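Local coordinates for protein 432aa long hypothetical deoxyribodipyrimidine photolyase (Sulfolobus tokodaii, PDB 2E0I) that probably repairs cyclobutane pyrimidine dimers in DNA using light energy, as a photolyase that carries two flavin-adenine dinucleotide molecules, at residues A79-V82 and V83-F87; S105-E108 and K109-K112; V315-F318 and L319-L323; V325-R328 and W329-Y333. One frame throughout, in Å; residues are numbered along the deposited sequence.

Interaction 1. Residues A79-V82 and V83-F87; sequences AEKV and VSRFF
Val82 O accepts a hydrogen bond from Phe86 N at 2.9 Å, nearly straight at the hydrogen (176°). This is the last of four i to i+4 bonds that run from 79-82 to 83-87. The first is just as straight, with Val83 N donating to Ala79 O at 3.0 Å. Phe87 is where the chain leaves helical backbone angles, although Phe87 N still bonds back to Val83 O.

The same Val82 O lies at the edge of the Phe86 ring, near its plane, 3.4 Å from Phe86 CD2. CG1 of Val82 stands anti to its own backbone N (chi1 170°). That branch therefore leans along the helix toward both phenylalanines, with Val82 CG1 3.9 Å from Phe86 CD2. Phe87 is the looser neighbour, its CE2 4.3 Å from Val82 CG1. Both rings also meet Phe75 of strand 73-76, and the Phe87 ring does so edge-to-face.

On the more exposed side, the Arg85 chain bends at chi2 and turns its guanidinium back over Lys81. Lys81 CB lies over one face of that group, 3.8 Å from Arg85 NH2. The Lys81 chain runs on extended, keeping Lys81 NZ 6.3 Å from Arg85 NH2, and pairs with Glu78. Glu80 points its carboxylate off the helix to Arg38.

Ala79, Val83 and Ser84 pack on helix 101-115. Helix 79-86 follows strand 73-76 and leads to strand 92-96, the crossover between the two halves of the parallel sheet in the Rossmann-like N-terminal domain of photolyases.

Interaction 2. Residues S105-E108 and K109-K112; sequences SRDE and KIRK. With FAD (flavin-adenine dinucleotide), chain F.
Lys109 sets its CG anti to the carbonyl carbon (chi1 -60°) and bends at chi4 (75°), which folds its amino group back beside Ser105, one helical turn earlier. The bond that results, Lys109 NZ to Ser105 OG, is weak at 3.4 Å. The same NZ also forms a salt bridge with Glu80 of helix 79-86.

These residues belong to helix 101-115 of the beta-alpha-beta unit between strands 92-96 and 120-124. Regular i to i+4 backbone bonds hold the turn, among them Arg111 N to Asp107 O at 2.8 Å. Ile110 CD1 comes 4.2 Å from Arg106 CG, and the side chain also packs on Ala79 and Val83.

Arg106 bends at chi3 (132°) and brings its guanidinium to the flavin-adenine dinucleotide. C5' of the cofactor lies over one guanidinium face. Asp107 OD1 sits well out of the guanidinium plane, 3.5 Å from Arg106 NH2; this salt bridge rests on charge alone, no N-H pointing at the oxygen. Asp107 has its stronger partner in Arg8. A leucine in place of Arg106 would probably leave FAD O4' without this weak donor and take one positive charge from beside Asp107.

The grip on the ribityl chain is light: Arg106 NH1 makes a weak hydrogen bond to FAD O4' at 3.3 Å and lies equally far from FAD O3'.

Interaction 3. Residues V315-F318 and L319-L323; sequences VAFF and LVKVL
Val322 lays CG1 over one face of the Phe318 ring, a CH-pi contact 4.0 Å from the ring centroid and 24° off its normal. Leu323 reaches the same ring obliquely, with its CG 3.5 Å from Phe318 CE2. The other branch of Val322 serves the second aromatic, CG2 lying 3.8 Å from Phe317 CE2. CG1 stands anti to the backbone N (chi1 172°), which lets the two methyls part between the two rings.

The Lys321 and Phe317 side chains cross at about a right angle, with Lys321 CB 3.7 Å from Phe317 CE1. Beyond this apolar stem, Lys321 NZ bonds to Ser355 OG and Arg363 O, and Lys321 makes a cation-pi contact with Phe362.

The backbone widens here. Phe318 O takes a sound bond from Leu323 N at 2.9 Å and only a weak one from Val322 N, a pi-type turn near the end of helix 309-322.

All these side chains are buried in the helical FAD-binding domain. Leu319 and Leu323 face helix 278-286, Phe317 and Val322 face helix 414-427, and Ala316, Leu319 and Val320 meet Trp350 of helix 343-353.

Interaction 4. Residues V325-R328 and W329-Y333; sequences VDWR and WGERY
Asp326 O receives Trp329 N at 3.0 Å, the donor standing above the carbonyl plane, as the chain turns from non-helical angles at Val325 and Asp326 into helix 327-337. Regular bonds follow, with Glu331 N to Trp327 O at 2.8 Å.

Asp326 is the N-cap: its OD2 accepts from Arg328 N at 3.2 Å, almost straight (175°). OD2 also forms a salt bridge with Arg328 NH1, at the guanidinium edge and in its plane. Trp327 CZ2 lies over the centre of one guanidinium face, and Asp270 pairs with Arg328 NH2.

The Trp329 indole rests against the residues before the helix. The Val325 and Trp329 side chains cross at about a right angle, CG1 of Val325 being 3.6 Å from Trp329 CE3, and Asp326 CB touches Trp329 CD1. Phe281 meets the indole edge-to-face. Were Trp329 cut back to alanine, a gap is likely to open beside Val325, and Phe281 would probably lose its ring partner.

On another side of the helix, Glu331 runs alongside Trp327, with carboxylate and ring planes 34° apart. Glu331 OE2 lies 3.5 Å from Trp327 CZ3 and accepts from a water that also donates to Arg328 O. Glu331 OE1 accepts from Asn347 and from N6A of flavin-adenine dinucleotide. The capped helix thus forms part of the adenine end of a cofactor site, consistent with the proposed light-harvesting FAD.

All four contacts are local turns in series along the chain, so none closes a long loop and none nests or crosses. Interactions 1 and 2 lie on neighbouring helices of the N-terminal alpha/beta domain, which pack together: Val83 CG2 is 3.9 Å from Ile110 CG2. Interactions 3 and 4 lie on consecutive helices of the FAD-binding domain. The short link between them is drawn in by a probable hydrogen bond from Val325 N to Leu319 O. The two pairs do not touch; interactions 2 and 4 come within about 17 Å at their nearest atoms. One FAD spans that distance between domains, while interaction 3 borders the second FAD through Ala316.

Interaction 1. Residues A79-V82 and V83-F87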
loop_
_atom_site.group_PDB
_atom_site.type_symbol
_atom_site.label_atom_id
_atom_site.label_comp_id
_atom_site.label_asym_id
_atom_site.label_seq_id
_atom_site.Cartn_x
_atom_site.Cartn_y
_atom_site.Cartn_z
ATOM N N ALA A 79 -3.669 20.017 -6.441
ATOM C CA ALA A 79 -2.320 20.512 -6.195
ATOM C C ALA A 79 -1.861 21.653 -7.105
ATOM O O ALA A 79 -1.524 22.733 -6.618
ATOM C CB ALA A 79 -1.339 19.365 -6.283
ATOM N N GLU A 80 -1.834 21.414 -8.415
ATOM C CA GLU A 80 -1.397 22.445 -9.355
ATOM C C GLU A 80 -2.186 23.754 -9.216
ATOM O O GLU A 80 -1.595 24.839 -9.205
ATOM C CB GLU A 80 -1.469 21.932 -10.811
ATOM C CG GLU A 80 -2.751 21.197 -11.191
ATOM C CD GLU A 80 -2.676 19.718 -10.869
ATOM O OE1 GLU A 80 -2.307 19.379 -9.721
ATOM O OE2 GLU A 80 -2.984 18.894 -11.764
ATOM N N LYS A 81 -3.508 23.660 -9.108
ATOM C CA LYS A 81 -4.330 24.853 -8.960
ATOM C C LYS A 81 -4.097 25.561 -7.625
ATOM O O LYS A 81 -4.140 26.782 -7.561
ATOM C CB LYS A 81 -5.806 24.499 -9.124
ATOM C CG LYS A 81 -6.139 24.044 -10.524
ATOM C CD LYS A 81 -7.566 23.568 -10.646
ATOM C CE LYS A 81 -7.776 22.991 -12.036
ATOM N NZ LYS A 81 -8.916 22.027 -12.099
ATOM N N VAL A 82 -3.846 24.799 -6.564
ATOM C CA VAL A 82 -3.601 25.392 -5.257
ATOM C C VAL A 82 -2.337 26.226 -5.274
ATOM O O VAL A 82 -2.348 27.377 -4.846
ATOM C CB VAL A 82 -3.461 24.327 -4.176
ATOM C CG1 VAL A 82 -2.971 24.962 -2.875
ATOM C CG2 VAL A 82 -4.792 23.641 -3.972
ATOM N N VAL A 83 -1.247 25.636 -5.756
ATOM C CA VAL A 83 0.040 26.329 -5.846
ATOM C C VAL A 83 -0.206 27.630 -6.575
ATOM O O VAL A 83 0.177 28.712 -6.116
ATOM C CB VAL A 83 1.063 25.505 -6.668
ATOM C CG1 VAL A 83 2.298 26.342 -6.980
ATOM C CG2 VAL A 83 1.443 24.248 -5.902
ATOM N N SER A 84 -0.863 27.498 -7.720
ATOM C CA SER A 84 -1.196 28.625 -8.550
ATOM C C SER A 84 -1.880 29.775 -7.777
ATOM O O SER A 84 -1.417 30.905 -7.829
ATOM C CB SER A 84 -2.079 28.135 -9.697
ATOM O OG SER A 84 -2.415 29.192 -10.574
ATOM N N ARG A 85 -2.952 29.493 -7.043
ATOM C CA ARG A 85 -3.669 30.548 -6.323
ATOM C C ARG A 85 -2.970 31.133 -5.105
ATOM O O ARG A 85 -2.951 32.347 -4.914
ATOM C CB ARG A 85 -5.045 30.055 -5.865
ATOM C CG ARG A 85 -5.731 29.113 -6.827
ATOM C CD ARG A 85 -7.226 29.321 -6.840
ATOM N NE ARG A 85 -7.914 28.154 -7.368
ATOM C CZ ARG A 85 -8.047 27.020 -6.687
ATOM N NH1 ARG A 85 -7.536 26.924 -5.459
ATOM N NH2 ARG A 85 -8.692 25.985 -7.226
ATOM N N PHE A 86 -2.386 30.269 -4.286
ATOM C CA PHE A 86 -1.766 30.715 -3.048
ATOM C C PHE A 86 -0.250 30.930 -2.957
ATOM O O PHE A 86 0.199 31.782 -2.190
ATOM C CB PHE A 86 -2.180 29.757 -1.930
ATOM C CG PHE A 86 -3.672 29.626 -1.753
ATOM C CD1 PHE A 86 -4.377 30.509 -0.933
ATOM C CD2 PHE A 86 -4.369 28.590 -2.381
ATOM C CE1 PHE A 86 -5.752 30.359 -0.737
ATOM C CE2 PHE A 86 -5.749 28.427 -2.195
ATOM C CZ PHE A 86 -6.442 29.314 -1.369
ATOM N N PHE A 87 0.548 30.185 -3.713
ATOM C CA PHE A 87 1.997 30.338 -3.585
ATOM C C PHE A 87 2.738 31.112 -4.676
ATOM O O PHE A 87 3.962 31.092 -4.729
ATOM C CB PHE A 87 2.640 28.955 -3.445
ATOM C CG PHE A 87 1.891 28.020 -2.536
ATOM C CD1 PHE A 87 1.322 28.475 -1.347
ATOM C CD2 PHE A 87 1.774 26.676 -2.858
ATOM C CE1 PHE A 87 0.651 27.604 -0.496
ATOM C CE2 PHE A 87 1.105 25.800 -2.009
ATOM C CZ PHE A 87 0.543 26.269 -0.828
#

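Interaction 2. Residues S105-E108 and K109-K112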
loop_
_atom_site.group_PDB
_atom_site.type_symbol
_atom_site.label_atom_id
_atom_site.label_comp_id
_atom_site.label_asym_id
_atom_site.label_seq_id
_atom_site.Cartn_x
_atom_site.Cartn_y
_atom_site.Cartn_z
ATOM N N SER A 105 2.379 13.513 -13.483
ATOM C CA SER A 105 1.739 14.585 -14.224
ATOM C C SER A 105 1.393 15.747 -13.308
ATOM O O SER A 105 1.412 16.910 -13.722
ATOM C CB SER A 105 0.489 14.076 -14.936
ATOM O OG SER A 105 -0.598 14.002 -14.048
ATOM N N ARG A 106 1.089 15.431 -12.057
ATOM C CA ARG A 106 0.754 16.449 -11.072
ATOM C C ARG A 106 1.949 17.341 -10.806
ATOM O O ARG A 106 1.807 18.551 -10.628
ATOM C CB ARG A 106 0.325 15.770 -9.791
ATOM C CG ARG A 106 0.483 16.550 -8.509
ATOM C CD ARG A 106 -0.285 15.724 -7.626
ATOM N NE ARG A 106 0.165 15.285 -6.327
ATOM C CZ ARG A 106 1.033 14.356 -5.933
ATOM N NH1 ARG A 106 1.107 14.206 -4.634
ATOM N NH2 ARG A 106 1.838 13.643 -6.702
ATOM N N ASP A 107 3.130 16.737 -10.783
ATOM C CA ASP A 107 4.341 17.487 -10.543
ATOM C C ASP A 107 4.737 18.270 -11.793
ATOM O O ASP A 107 5.283 19.373 -11.709
ATOM C CB ASP A 107 5.438 16.537 -10.069
ATOM C CG ASP A 107 5.197 16.053 -8.636
ATOM O OD1 ASP A 107 4.018 15.994 -8.224
ATOM O OD2 ASP A 107 6.170 15.723 -7.917
ATOM N N GLU A 108 4.439 17.721 -12.961
ATOM C CA GLU A 108 4.749 18.446 -14.182
ATOM C C GLU A 108 3.939 19.739 -14.190
ATOM O O GLU A 108 4.455 20.812 -14.516
ATOM C CB GLU A 108 4.393 17.618 -15.410
ATOM C CG GLU A 108 5.126 16.307 -15.471
ATOM C CD GLU A 108 4.885 15.577 -16.773
ATOM O OE1 GLU A 108 3.721 15.576 -17.240
ATOM O OE2 GLU A 108 5.854 14.996 -17.322
ATOM N N LYS A 109 2.666 19.635 -13.822
ATOM C CA LYS A 109 1.834 20.811 -13.804
ATOM C C LYS A 109 2.332 21.785 -12.760
ATOM O O LYS A 109 2.349 22.989 -13.003
ATOM C CB LYS A 109 0.368 20.447 -13.553
ATOM C CG LYS A 109 -0.204 19.521 -14.620
ATOM C CD LYS A 109 -1.727 19.516 -14.647
ATOM C CE LYS A 109 -2.286 18.211 -15.244
ATOM N NZ LYS A 109 -2.188 17.041 -14.283
ATOM N N ILE A 110 2.749 21.294 -11.598
ATOM C CA ILE A 110 3.236 22.223 -10.579
ATOM C C ILE A 110 4.504 22.905 -11.094
ATOM O O ILE A 110 4.745 24.084 -10.821
ATOM C CB ILE A 110 3.541 21.521 -9.227
ATOM C CG1 ILE A 110 2.258 20.920 -8.648
ATOM C CG2 ILE A 110 4.115 22.529 -8.235
ATOM C CD1 ILE A 110 2.474 20.100 -7.383
ATOM N N ARG A 111 5.306 22.158 -11.854
ATOM C CA ARG A 111 6.534 22.706 -12.404
ATOM C C ARG A 111 6.212 23.834 -13.377
ATOM O O ARG A 111 6.802 24.914 -13.304
ATOM C CB ARG A 111 7.345 21.623 -13.101
ATOM C CG ARG A 111 8.673 22.138 -13.601
ATOM C CD ARG A 111 9.555 21.019 -14.088
ATOM N NE ARG A 111 10.025 20.173 -12.994
ATOM C CZ ARG A 111 10.824 20.585 -12.009
ATOM N NH1 ARG A 111 11.243 21.847 -11.976
ATOM N NH2 ARG A 111 11.212 19.734 -11.061
ATOM N N LYS A 112 5.275 23.592 -14.286
ATOM C CA LYS A 112 4.872 24.629 -15.227
ATOM C C LYS A 112 4.415 25.898 -14.490
ATOM O O LYS A 112 4.866 26.997 -14.787
ATOM C CB LYS A 112 3.746 24.121 -16.115
ATOM C CG LYS A 112 4.214 23.270 -17.275
ATOM C CD LYS A 112 3.083 23.055 -18.286
ATOM C CE LYS A 112 2.277 24.356 -18.547
ATOM N NZ LYS A 112 3.130 25.584 -18.760
HETATM P PA FAD F . -3.753 7.884 -5.024
HETATM O O1A FAD F . -3.641 6.408 -5.019
HETATM O O2A FAD F . -4.647 8.667 -4.144
HETATM O O5B FAD F . -4.630 7.992 -6.372
HETATM C C5B FAD F . -4.802 9.254 -7.026
HETATM C C4B FAD F . -5.557 9.107 -8.351
HETATM O O4B FAD F . -5.138 7.876 -8.972
HETATM C C3B FAD F . -7.064 8.970 -8.130
HETATM O O3B FAD F . -7.759 9.358 -9.318
HETATM C C2B FAD F . -7.190 7.464 -7.906
HETATM O O2B FAD F . -8.525 7.050 -8.205
HETATM C C1B FAD F . -6.256 6.971 -9.012
HETATM N N9A FAD F . -5.830 5.567 -8.790
HETATM C C8A FAD F . -5.296 5.080 -7.672
HETATM N N7A FAD F . -4.989 3.795 -7.835
HETATM C C5A FAD F . -5.329 3.456 -9.073
HETATM C C6A FAD F . -5.232 2.288 -9.820
HETATM N N6A FAD F . -4.746 1.178 -9.273
HETATM N N1A FAD F . -5.660 2.286 -11.091
HETATM C C2A FAD F . -6.179 3.374 -11.637
HETATM N N3A FAD F . -6.288 4.501 -10.953
HETATM C C4A FAD F . -5.872 4.580 -9.681
HETATM N N1 FAD F . -1.830 12.962 -0.739
HETATM C C2 FAD F . -2.036 14.346 -0.789
HETATM O O2 FAD F . -1.086 15.105 -0.970
HETATM N N3 FAD F . -3.336 14.854 -0.682
HETATM C C4 FAD F . -4.424 13.983 -0.536
HETATM O O4 FAD F . -5.564 14.436 -0.436
HETATM C C4X FAD F . -4.216 12.607 -0.506
HETATM N N5 FAD F . -5.306 11.729 -0.429
HETATM C C5X FAD F . -5.099 10.343 -0.421
HETATM C C6 FAD F . -6.191 9.481 -0.435
HETATM C C7 FAD F . -6.000 8.104 -0.523
HETATM C C7M FAD F . -7.218 7.178 -0.542
HETATM C C8 FAD F . -4.707 7.593 -0.591
HETATM C C8M FAD F . -4.462 6.086 -0.689
HETATM C C9 FAD F . -3.615 8.457 -0.569
HETATM C C9A FAD F . -3.804 9.834 -0.483
HETATM N N10 FAD F . -2.711 10.716 -0.515
HETATM C C10 FAD F . -2.923 12.098 -0.601
HETATM C "C1'" FAD F . -1.323 10.199 -0.547
HETATM C "C2'" FAD F . -0.867 9.799 -1.950
HETATM O "O2'" FAD F . -0.397 8.448 -1.932
HETATM C "C3'" FAD F . 0.234 10.742 -2.446
HETATM O "O3'" FAD F . -0.292 12.067 -2.570
HETATM C "C4'" FAD F . 0.777 10.280 -3.801
HETATM O "O4'" FAD F . 1.939 11.048 -4.124
HETATM C "C5'" FAD F . -0.275 10.453 -4.899
HETATM O "O5'" FAD F . -0.161 9.438 -5.899
HETATM P P FAD F . -1.030 8.088 -5.774
HETATM O O1P FAD F . -0.885 7.360 -7.056
HETATM O O2P FAD F . -0.685 7.385 -4.519
HETATM O O3P FAD F . -2.524 8.682 -5.695
#

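Interaction 3. Residues V315-F318 and L319-L323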
loop_
_atom_site.group_PDB
_atom_site.type_symbol
_atom_site.label_atom_id
_atom_site.label_comp_id
_atom_site.label_asym_id
_atom_site.label_seq_id
_atom_site.Cartn_x
_atom_site.Cartn_y
_atom_site.Cartn_z
ATOM N N VAL A 315 -6.117 -15.238 -1.279
ATOM C CA VAL A 315 -7.359 -14.585 -1.637
ATOM C C VAL A 315 -7.300 -14.095 -3.085
ATOM O O VAL A 315 -8.240 -14.265 -3.850
ATOM C CB VAL A 315 -7.622 -13.424 -0.643
ATOM C CG1 VAL A 315 -8.182 -12.207 -1.357
ATOM C CG2 VAL A 315 -8.573 -13.901 0.447
ATOM N N ALA A 316 -6.175 -13.501 -3.454
ATOM C CA ALA A 316 -5.997 -12.987 -4.798
ATOM C C ALA A 316 -5.969 -14.147 -5.794
ATOM O O ALA A 316 -6.524 -14.054 -6.889
ATOM C CB ALA A 316 -4.706 -12.177 -4.867
ATOM N N PHE A 317 -5.314 -15.234 -5.411
ATOM C CA PHE A 317 -5.222 -16.411 -6.261
ATOM C C PHE A 317 -6.627 -16.915 -6.573
ATOM O O PHE A 317 -7.000 -17.082 -7.730
ATOM C CB PHE A 317 -4.428 -17.512 -5.542
ATOM C CG PHE A 317 -4.578 -18.882 -6.158
ATOM C CD1 PHE A 317 -3.875 -19.229 -7.315
ATOM C CD2 PHE A 317 -5.438 -19.830 -5.588
ATOM C CE1 PHE A 317 -4.025 -20.504 -7.900
ATOM C CE2 PHE A 317 -5.596 -21.106 -6.164
ATOM C CZ PHE A 317 -4.885 -21.440 -7.324
ATOM N N PHE A 318 -7.402 -17.145 -5.519
ATOM C CA PHE A 318 -8.757 -17.649 -5.625
ATOM C C PHE A 318 -9.659 -16.835 -6.556
ATOM O O PHE A 318 -10.458 -17.398 -7.317
ATOM C CB PHE A 318 -9.387 -17.710 -4.236
ATOM C CG PHE A 318 -10.647 -18.522 -4.183
ATOM C CD1 PHE A 318 -10.588 -19.903 -4.022
ATOM C CD2 PHE A 318 -11.894 -17.914 -4.321
ATOM C CE1 PHE A 318 -11.746 -20.658 -3.997
ATOM C CE2 PHE A 318 -13.058 -18.665 -4.297
ATOM C CZ PHE A 318 -12.986 -20.033 -4.135
ATOM N N LEU A 319 -9.549 -15.514 -6.504
ATOM C CA LEU A 319 -10.392 -14.692 -7.357
ATOM C C LEU A 319 -9.994 -14.788 -8.824
ATOM O O LEU A 319 -10.849 -14.836 -9.708
ATOM C CB LEU A 319 -10.340 -13.227 -6.924
ATOM C CG LEU A 319 -11.117 -12.266 -7.832
ATOM C CD1 LEU A 319 -12.606 -12.505 -7.669
ATOM C CD2 LEU A 319 -10.763 -10.823 -7.499
ATOM N N VAL A 320 -8.700 -14.832 -9.089
ATOM C CA VAL A 320 -8.260 -14.864 -10.463
ATOM C C VAL A 320 -8.213 -16.237 -11.110
ATOM O O VAL A 320 -8.809 -16.454 -12.166
ATOM C CB VAL A 320 -6.880 -14.200 -10.600
ATOM C CG1 VAL A 320 -6.465 -14.171 -12.054
ATOM C CG2 VAL A 320 -6.924 -12.788 -10.030
ATOM N N LYS A 321 -7.508 -17.167 -10.474
ATOM C CA LYS A 321 -7.347 -18.505 -11.025
ATOM C C LYS A 321 -8.383 -19.551 -10.652
ATOM O O LYS A 321 -8.271 -20.697 -11.065
ATOM C CB LYS A 321 -5.938 -19.013 -10.705
ATOM C CG LYS A 321 -4.887 -18.235 -11.474
ATOM C CD LYS A 321 -3.477 -18.677 -11.169
ATOM C CE LYS A 321 -2.477 -17.866 -11.988
ATOM N NZ LYS A 321 -1.059 -18.203 -11.648
ATOM N N VAL A 322 -9.399 -19.171 -9.891
ATOM C CA VAL A 322 -10.428 -20.131 -9.521
ATOM C C VAL A 322 -11.806 -19.607 -9.884
ATOM O O VAL A 322 -12.595 -20.325 -10.471
ATOM C CB VAL A 322 -10.358 -20.485 -8.007
ATOM C CG1 VAL A 322 -11.548 -21.332 -7.600
ATOM C CG2 VAL A 322 -9.076 -21.255 -7.722
ATOM N N LEU A 323 -12.100 -18.357 -9.549
ATOM C CA LEU A 323 -13.408 -17.795 -9.878
ATOM C C LEU A 323 -13.315 -17.151 -11.251
ATOM O O LEU A 323 -14.303 -16.643 -11.786
ATOM C CB LEU A 323 -13.837 -16.753 -8.832
ATOM C CG LEU A 323 -14.020 -17.229 -7.386
ATOM C CD1 LEU A 323 -14.429 -16.066 -6.520
ATOM C CD2 LEU A 323 -15.070 -18.320 -7.319
#

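Interaction 4. Residues V325-R328 and W329-Y333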
loop_
_atom_site.group_PDB
_atom_site.type_symbol
_atom_site.label_atom_id
_atom_site.label_comp_id
_atom_site.label_asym_id
_atom_site.label_seq_id
_atom_site.Cartn_x
_atom_site.Cartn_y
_atom_site.Cartn_z
ATOM N N VAL A 325 -11.982 -14.302 -12.393
ATOM C CA VAL A 325 -12.376 -12.897 -12.451
ATOM C C VAL A 325 -11.125 -12.042 -12.739
ATOM O O VAL A 325 -10.051 -12.275 -12.178
ATOM C CB VAL A 325 -13.027 -12.448 -11.127
ATOM C CG1 VAL A 325 -13.299 -10.959 -11.161
ATOM C CG2 VAL A 325 -14.312 -13.218 -10.896
ATOM N N ASP A 326 -11.265 -11.068 -13.629
ATOM C CA ASP A 326 -10.155 -10.203 -14.011
ATOM C C ASP A 326 -9.423 -9.665 -12.780
ATOM O O ASP A 326 -10.053 -9.147 -11.859
ATOM C CB ASP A 326 -10.694 -9.049 -14.870
ATOM C CG ASP A 326 -9.596 -8.226 -15.519
ATOM O OD1 ASP A 326 -9.933 -7.377 -16.362
ATOM O OD2 ASP A 326 -8.406 -8.418 -15.193
ATOM N N TRP A 327 -8.098 -9.784 -12.763
ATOM C CA TRP A 327 -7.323 -9.298 -11.630
ATOM C C TRP A 327 -7.505 -7.803 -11.359
ATOM O O TRP A 327 -7.324 -7.353 -10.231
ATOM C CB TRP A 327 -5.836 -9.606 -11.815
ATOM C CG TRP A 327 -5.230 -9.047 -13.054
ATOM C CD1 TRP A 327 -5.088 -9.681 -14.245
ATOM C CD2 TRP A 327 -4.665 -7.740 -13.223
ATOM N NE1 TRP A 327 -4.464 -8.856 -15.153
ATOM C CE2 TRP A 327 -4.194 -7.657 -14.551
ATOM C CE3 TRP A 327 -4.512 -6.631 -12.381
ATOM C CZ2 TRP A 327 -3.578 -6.509 -15.060
ATOM C CZ3 TRP A 327 -3.900 -5.486 -12.883
ATOM C CH2 TRP A 327 -3.440 -5.435 -14.211
ATOM N N ARG A 328 -7.861 -7.035 -12.385
ATOM C CA ARG A 328 -8.078 -5.598 -12.223
ATOM C C ARG A 328 -9.246 -5.344 -11.278
ATOM O O ARG A 328 -9.252 -4.355 -10.560
ATOM C CB ARG A 328 -8.365 -4.931 -13.568
ATOM C CG ARG A 328 -7.195 -4.924 -14.517
ATOM C CD ARG A 328 -7.595 -4.320 -15.839
ATOM N NE ARG A 328 -6.662 -4.667 -16.919
ATOM C CZ ARG A 328 -6.432 -5.902 -17.375
ATOM N NH1 ARG A 328 -7.064 -6.945 -16.849
ATOM N NH2 ARG A 328 -5.572 -6.094 -18.373
ATOM N N TRP A 329 -10.236 -6.231 -11.287
ATOM C CA TRP A 329 -11.391 -6.099 -10.403
ATOM C C TRP A 329 -10.911 -6.235 -8.953
ATOM O O TRP A 329 -11.255 -5.433 -8.075
ATOM C CB TRP A 329 -12.414 -7.200 -10.704
ATOM C CG TRP A 329 -13.222 -7.018 -11.966
ATOM C CD1 TRP A 329 -12.807 -6.454 -13.141
ATOM C CD2 TRP A 329 -14.567 -7.461 -12.188
ATOM N NE1 TRP A 329 -13.811 -6.518 -14.081
ATOM C CE2 TRP A 329 -14.902 -7.131 -13.523
ATOM C CE3 TRP A 329 -15.522 -8.107 -11.390
ATOM C CZ2 TRP A 329 -16.153 -7.427 -14.078
ATOM C CZ3 TRP A 329 -16.768 -8.404 -11.943
ATOM C CH2 TRP A 329 -17.070 -8.062 -13.274
ATOM N N GLY A 330 -10.112 -7.270 -8.715
ATOM C CA GLY A 330 -9.590 -7.514 -7.388
ATOM C C GLY A 330 -8.666 -6.397 -6.962
ATOM O O GLY A 330 -8.692 -5.974 -5.816
ATOM N N GLU A 331 -7.843 -5.926 -7.890
ATOM C CA GLU A 331 -6.914 -4.836 -7.612
ATOM C C GLU A 331 -7.678 -3.644 -7.064
ATOM O O GLU A 331 -7.306 -3.083 -6.035
ATOM C CB GLU A 331 -6.198 -4.404 -8.888
ATOM C CG GLU A 331 -5.285 -3.209 -8.691
ATOM C CD GLU A 331 -4.886 -2.523 -9.995
ATOM O OE1 GLU A 331 -4.002 -1.629 -9.941
ATOM O OE2 GLU A 331 -5.453 -2.867 -11.061
ATOM N N ARG A 332 -8.748 -3.265 -7.763
ATOM C CA ARG A 332 -9.564 -2.132 -7.351
ATOM C C ARG A 332 -10.269 -2.382 -6.028
ATOM O O ARG A 332 -10.343 -1.493 -5.176
ATOM C CB ARG A 332 -10.611 -1.779 -8.403
ATOM C CG ARG A 332 -10.929 -0.290 -8.400
ATOM C CD ARG A 332 -12.404 0.013 -8.389
ATOM N NE ARG A 332 -13.093 -0.486 -9.569
ATOM C CZ ARG A 332 -14.417 -0.523 -9.737
ATOM N NH1 ARG A 332 -15.256 -0.085 -8.795
ATOM N NH2 ARG A 332 -14.905 -1.023 -10.866
ATOM N N TYR A 333 -10.798 -3.582 -5.840
ATOM C CA TYR A 333 -11.467 -3.860 -4.586
ATOM C C TYR A 333 -10.501 -3.691 -3.405
ATOM O O TYR A 333 -10.845 -3.069 -2.394
ATOM C CB TYR A 333 -12.044 -5.262 -4.586
ATOM C CG TYR A 333 -12.815 -5.527 -3.334
ATOM C CD1 TYR A 333 -13.988 -4.828 -3.065
ATOM C CD2 TYR A 333 -12.342 -6.425 -2.382
ATOM C CE1 TYR A 333 -14.671 -5.012 -1.875
ATOM C CE2 TYR A 333 -13.019 -6.622 -1.182
ATOM C CZ TYR A 333 -14.181 -5.909 -0.939
ATOM O OH TYR A 333 -14.844 -6.095 0.244
HETATM O O HOH W 1 -7.782 -2.040 -11.207
#